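Local coordinates for protein alternansucrase (Leuconostoc mesenteroides, PDB 6HVG) that is a multidomain enzyme of glycosyl hydrolase family 70, combining a TIM-barrel core with choline-binding-type repeats, and binds a calcium ion, at residues P391-K396 with D426-S431; S747-H752 with A812-N817. All blocks are in the same frame, centred on the assembly; numbering follows the deposited sequence.

Contact 1 (P391-K396 with D426-S431)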
loop_
_atom_site.group_PDB
_atom_site.type_symbol
_atom_site.label_atom_id
_atom_site.label_comp_id
_atom_site.label_asym_id
_atom_site.label_seq_id
_atom_site.Cartn_x
_atom_site.Cartn_y
_atom_site.Cartn_z
ATOM N N PRO A 391 11.142 -42.992 27.986
ATOM C CA PRO A 391 10.165 -43.936 27.426
ATOM C C PRO A 391 8.704 -43.537 27.640
ATOM O O PRO A 391 7.858 -43.928 26.846
ATOM C CB PRO A 391 10.457 -45.269 28.144
ATOM C CG PRO A 391 11.304 -44.920 29.301
ATOM C CD PRO A 391 11.980 -43.616 29.016
ATOM N N HIS A 392 8.417 -42.795 28.709
ATOM C CA HIS A 392 7.055 -42.339 28.993
ATOM C C HIS A 392 6.634 -41.179 28.067
ATOM O O HIS A 392 5.536 -41.187 27.527
ATOM C CB HIS A 392 6.913 -41.920 30.464
ATOM C CG HIS A 392 7.235 -43.010 31.451
ATOM N ND1 HIS A 392 6.909 -44.337 31.245
ATOM C CD2 HIS A 392 7.843 -42.965 32.662
ATOM C CE1 HIS A 392 7.314 -45.060 32.273
ATOM N NE2 HIS A 392 7.877 -44.251 33.150
ATOM N N ASN A 393 7.504 -40.188 27.881
ATOM C CA ASN A 393 7.200 -39.040 27.039
ATOM C C ASN A 393 7.391 -39.290 25.550
ATOM O O ASN A 393 6.984 -38.464 24.745
ATOM C CB ASN A 393 8.036 -37.822 27.431
ATOM C CG ASN A 393 7.511 -37.116 28.673
ATOM O OD1 ASN A 393 6.315 -37.147 28.971
ATOM N ND2 ASN A 393 8.403 -36.475 29.399
ATOM N N ALA A 394 7.947 -40.430 25.161
ATOM C CA ALA A 394 8.108 -40.743 23.745
ATOM C C ALA A 394 6.757 -40.881 23.052
ATOM O O ALA A 394 5.730 -41.139 23.679
ATOM C CB ALA A 394 8.913 -42.018 23.577
ATOM N N ALA A 395 6.771 -40.710 21.739
ATOM C CA ALA A 395 5.569 -40.823 20.936
ATOM C C ALA A 395 5.041 -42.251 20.970
ATOM O O ALA A 395 5.822 -43.199 20.861
ATOM C CB ALA A 395 5.870 -40.398 19.507
ATOM N N LYS A 396 3.723 -42.374 21.133
ATOM C CA LYS A 396 3.024 -43.658 21.086
ATOM C C LYS A 396 3.202 -44.307 19.732
ATOM O O LYS A 396 3.278 -45.521 19.621
ATOM C CB LYS A 396 1.519 -43.450 21.341
ATOM C CG LYS A 396 0.655 -44.711 21.319
ATOM C CD LYS A 396 0.926 -45.615 22.505
ATOM C CE LYS A 396 0.084 -46.881 22.437
ATOM N NZ LYS A 396 0.463 -47.844 23.512
ATOM N N ASP A 426 1.497 -37.631 39.542
ATOM C CA ASP A 426 1.744 -38.697 40.523
ATOM C C ASP A 426 2.092 -40.002 39.865
ATOM O O ASP A 426 3.154 -40.586 40.127
ATOM C CB ASP A 426 0.528 -38.921 41.438
ATOM C CG ASP A 426 0.328 -37.798 42.443
ATOM O OD1 ASP A 426 -0.782 -37.669 43.024
ATOM O OD2 ASP A 426 1.296 -37.043 42.652
ATOM N N THR A 427 1.179 -40.469 39.023
ATOM C CA THR A 427 1.288 -41.803 38.485
ATOM C C THR A 427 1.219 -41.788 36.973
ATOM O O THR A 427 0.359 -41.134 36.381
ATOM C CB THR A 427 0.224 -42.757 39.077
ATOM O OG1 THR A 427 -1.076 -42.190 38.937
ATOM C CG2 THR A 427 0.516 -43.004 40.551
ATOM N N TRP A 428 2.153 -42.510 36.360
ATOM C CA TRP A 428 2.201 -42.658 34.914
ATOM C C TRP A 428 1.145 -43.651 34.504
ATOM O O TRP A 428 1.075 -44.748 35.047
ATOM C CB TRP A 428 3.555 -43.165 34.466
ATOM C CG TRP A 428 4.658 -42.158 34.565
ATOM C CD1 TRP A 428 5.600 -42.079 35.539
ATOM C CD2 TRP A 428 4.956 -41.105 33.629
ATOM N NE1 TRP A 428 6.471 -41.048 35.272
ATOM C CE2 TRP A 428 6.090 -40.432 34.110
ATOM C CE3 TRP A 428 4.372 -40.672 32.436
ATOM C CZ2 TRP A 428 6.654 -39.349 33.442
ATOM C CZ3 TRP A 428 4.938 -39.588 31.767
ATOM C CH2 TRP A 428 6.067 -38.940 32.276
ATOM N N THR A 429 0.310 -43.260 33.555
ATOM C CA THR A 429 -0.681 -44.146 32.992
ATOM C C THR A 429 -0.569 -44.121 31.452
ATOM O O THR A 429 -0.309 -43.075 30.830
ATOM C CB THR A 429 -2.092 -43.718 33.441
ATOM O OG1 THR A 429 -2.411 -42.463 32.839
ATOM C CG2 THR A 429 -2.159 -43.499 34.953
ATOM N N ALA A 430 -0.761 -45.287 30.845
ATOM C CA ALA A 430 -0.840 -45.402 29.400
ATOM C C ALA A 430 -1.839 -44.369 28.880
ATOM O O ALA A 430 -2.865 -44.125 29.512
ATOM C CB ALA A 430 -1.271 -46.812 29.025
ATOM N N SER A 431 -1.540 -43.747 27.749
ATOM C CA SER A 431 -2.427 -42.725 27.198
ATOM C C SER A 431 -3.568 -43.328 26.400
ATOM O O SER A 431 -3.424 -44.394 25.784
ATOM C CB SER A 431 -1.654 -41.747 26.303
ATOM O OG SER A 431 -0.802 -42.441 25.413
#

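Contact 2 (S747-H752 with A812-N817)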
loop_
_atom_site.group_PDB
_atom_site.type_symbol
_atom_site.label_atom_id
_atom_site.label_comp_id
_atom_site.label_asym_id
_atom_site.label_seq_id
_atom_site.Cartn_x
_atom_site.Cartn_y
_atom_site.Cartn_z
ATOM N N SER A 747 -14.008 6.514 -19.985
ATOM C CA SER A 747 -13.314 7.529 -19.182
ATOM C C SER A 747 -14.143 7.924 -18.005
ATOM O O SER A 747 -15.364 7.831 -18.053
ATOM C CB SER A 747 -12.982 8.781 -20.030
ATOM O OG SER A 747 -14.105 9.266 -20.731
ATOM N N PHE A 748 -13.484 8.385 -16.952
ATOM C CA PHE A 748 -14.190 8.776 -15.738
ATOM C C PHE A 748 -13.475 9.874 -14.997
ATOM O O PHE A 748 -12.320 10.134 -15.249
ATOM C CB PHE A 748 -14.364 7.570 -14.815
ATOM C CG PHE A 748 -13.078 6.886 -14.460
ATOM C CD1 PHE A 748 -12.580 5.850 -15.245
ATOM C CD2 PHE A 748 -12.373 7.262 -13.342
ATOM C CE1 PHE A 748 -11.398 5.214 -14.935
ATOM C CE2 PHE A 748 -11.190 6.625 -13.017
ATOM C CZ PHE A 748 -10.702 5.605 -13.816
ATOM N N VAL A 749 -14.198 10.513 -14.080
ATOM C CA VAL A 749 -13.637 11.513 -13.174
ATOM C C VAL A 749 -13.258 10.856 -11.857
ATOM O O VAL A 749 -12.195 11.117 -11.317
ATOM C CB VAL A 749 -14.635 12.641 -12.908
ATOM C CG1 VAL A 749 -14.040 13.674 -11.965
ATOM C CG2 VAL A 749 -15.037 13.300 -14.232
ATOM N N ARG A 750 -14.131 9.997 -11.344
ATOM C CA ARG A 750 -13.855 9.243 -10.117
ATOM C C ARG A 750 -14.345 7.826 -10.268
ATOM O O ARG A 750 -15.114 7.525 -11.170
ATOM C CB ARG A 750 -14.531 9.886 -8.882
ATOM C CG ARG A 750 -14.005 11.270 -8.561
ATOM C CD ARG A 750 -14.081 11.591 -7.082
ATOM N NE ARG A 750 -15.462 11.607 -6.610
ATOM C CZ ARG A 750 -15.939 10.913 -5.588
ATOM N NH1 ARG A 750 -15.172 10.113 -4.866
ATOM N NH2 ARG A 750 -17.217 11.026 -5.288
ATOM N N ALA A 751 -13.896 6.956 -9.371
ATOM C CA ALA A 751 -14.311 5.567 -9.377
ATOM C C ALA A 751 -14.435 5.033 -7.963
ATOM O O ALA A 751 -14.020 5.684 -7.013
ATOM C CB ALA A 751 -13.326 4.747 -10.193
ATOM N N HIS A 752 -14.984 3.831 -7.829
ATOM C CA HIS A 752 -15.133 3.182 -6.526
ATOM C C HIS A 752 -13.751 3.042 -5.878
ATOM O O HIS A 752 -13.632 3.025 -4.656
ATOM C CB HIS A 752 -15.813 1.804 -6.670
ATOM C CG HIS A 752 -14.909 0.721 -7.212
ATOM N ND1 HIS A 752 -14.743 0.488 -8.561
ATOM C CD2 HIS A 752 -14.122 -0.187 -6.582
ATOM C CE1 HIS A 752 -13.895 -0.512 -8.738
ATOM N NE2 HIS A 752 -13.503 -0.941 -7.553
ATOM N N ALA A 812 -19.037 18.057 -16.924
ATOM C CA ALA A 812 -19.423 18.807 -18.116
ATOM C C ALA A 812 -18.520 18.440 -19.279
ATOM O O ALA A 812 -18.990 18.246 -20.406
ATOM C CB ALA A 812 -19.374 20.309 -17.867
ATOM N N MET A 813 -17.225 18.337 -19.014
ATOM C CA MET A 813 -16.266 17.930 -20.042
ATOM C C MET A 813 -16.374 16.442 -20.366
ATOM O O MET A 813 -16.430 16.059 -21.536
ATOM C CB MET A 813 -14.847 18.271 -19.607
ATOM C CG MET A 813 -14.614 19.772 -19.460
ATOM S SD MET A 813 -12.946 20.203 -18.946
ATOM C CE MET A 813 -11.973 19.468 -20.272
ATOM N N LEU A 814 -16.423 15.607 -19.331
ATOM C CA LEU A 814 -16.521 14.165 -19.524
ATOM C C LEU A 814 -17.676 13.803 -20.431
ATOM O O LEU A 814 -17.539 12.957 -21.317
ATOM C CB LEU A 814 -16.713 13.441 -18.190
ATOM C CG LEU A 814 -16.662 11.924 -18.282
ATOM C CD1 LEU A 814 -15.232 11.460 -18.509
ATOM C CD2 LEU A 814 -17.228 11.293 -17.020
ATOM N N LEU A 815 -18.805 14.462 -20.205
ATOM C CA LEU A 815 -20.070 14.097 -20.844
ATOM C C LEU A 815 -20.302 14.721 -22.213
ATOM O O LEU A 815 -21.255 14.354 -22.883
ATOM C CB LEU A 815 -21.240 14.442 -19.921
ATOM C CG LEU A 815 -21.259 13.671 -18.593
ATOM C CD1 LEU A 815 -22.323 14.223 -17.673
ATOM C CD2 LEU A 815 -21.468 12.177 -18.782
ATOM N N THR A 816 -19.437 15.650 -22.629
ATOM C CA THR A 816 -19.494 16.249 -23.977
ATOM C C THR A 816 -18.339 15.823 -24.897
ATOM O O THR A 816 -18.342 16.147 -26.079
ATOM C CB THR A 816 -19.498 17.793 -23.900
ATOM O OG1 THR A 816 -18.356 18.269 -23.162
ATOM C CG2 THR A 816 -20.754 18.275 -23.227
ATOM N N ASN A 817 -17.345 15.106 -24.373
ATOM C CA ASN A 817 -16.216 14.658 -25.199
ATOM C C ASN A 817 -16.614 13.629 -26.260
ATOM O O ASN A 817 -17.278 12.616 -25.961
ATOM C CB ASN A 817 -15.101 14.059 -24.322
ATOM C CG ASN A 817 -14.110 15.102 -23.797
ATOM O OD1 ASN A 817 -14.093 16.241 -24.234
ATOM N ND2 ASN A 817 -13.273 14.691 -22.837
HETATM O O HOH W 1 -13.753 11.870 -21.699
#

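Contact 1 (P391-K396 with D426-S431)
His392 lies over one face of the Trp428 indole, and this pair makes up most of the meeting between the short helix 390-393 and strand 427-430. The fit can be traced outward along the histidine. Its CB sits above the six-membered ring, 3.4 Å from that ring's centroid and 16° off the normal, which satisfies the geometry of a CH-pi contact. With chi1 at -59°, CG stands anti to the carbonyl carbon, and the imidazole passes over the bond shared by the two indole rings: His392 CG is 3.7 Å from Trp428 CD2. Of the imidazole atoms, CD2 comes nearest the indole, 3.4 Å from Trp428 CE2. At the tip the approach widens, with His392 NE2 4.0 Å from Trp428 CD1. The widening is what a tilt of the planes would produce: imidazole and five-membered ring have centroids 4.0 Å apart and planes inclined by 33°, an oblique pairing between the parallel and perpendicular arrangements. On the other limb of the imidazole, ND1 is hydrogen-bonded to Asp420 OD2, a bond that would limit rotation of the ring about CB-CG.

Asn393 adds a smaller contact. Its OD1 arrives near the indole plane, at the edge, 3.8 Å from Trp428 CH2, while the same oxygen accepts a hydrogen bond from Gln485 NE2.

Strand 427-430 pairs antiparallel with strand 420-423 in a two-stranded β-hairpin, and the partner strand supplies Asp420 and Leu422, both of which touch Trp428. Helix 474-495 contributes Phe482 and Gln485 against the indole. Trp428 therefore joins three elements: helix 390-393, its own hairpin and helix 474-495.

Contact 2 (S747-H752 with A812-N817)
Leu814 carries CG anti to its backbone N (chi1 -173°), which points its two methyls at segment 747-752, while Ser747, with chi1 at 51°, tucks OG between its own backbone N and carbonyl carbon. The leucine's CD1 meets the serine, 3.3 Å from Ser747 OG, and also approaches Phe748 N at 3.9 Å. Leu814 CD2 lies between Val749 CG2, an apolar contact at 4.1 Å, and the carbonyl oxygen of Ser747.

No direct hydrogen bond joins the segments, but one water spans them. It lies 2.8 Å from Ser747 OG and accepts from Asn817 ND2 at 3.1 Å. Ser747 OG also bonds Thr820 OG1, and Asn817 OD1 bonds Gln862 NE2, which gives both buried side chains polar partners besides the water. Within segment 812-817, Thr816 OG1 donates to Ala812 O, 2.8 Å away, on a lone pair in the carbonyl plane.

Ser747, in strand 745-747, pairs through its backbone with Val821 and Arg823 of the parallel strand 821-825. Helix 807-814, which leads into that strand, packs by Leu814 against Ser747 of the neighbouring strand: the helix-on-sheet packing of a β/α-barrel, here the TIM-barrel core of this family 70 enzyme.

Overall arrangement
The two contacts occupy distant parts of one long chain: their centres are 74 Å apart, their nearest atoms about 52 Å, and they lie on opposite sides of the chain's centre. They come in series, since contact 1 closes at residue 431 before contact 2 opens at 747, and they share no helix or sheet. Contact 1, 52 Å from the chain centre, joins helix 390-393 to a two-stranded antiparallel hairpin; contact 2, 26 Å from it and within the family 70 range, sets helix 807-814 against strand 745-747 of the parallel barrel sheet and the loop that follows it. They therefore belong to separate regions of the chain, with no direct touch between them.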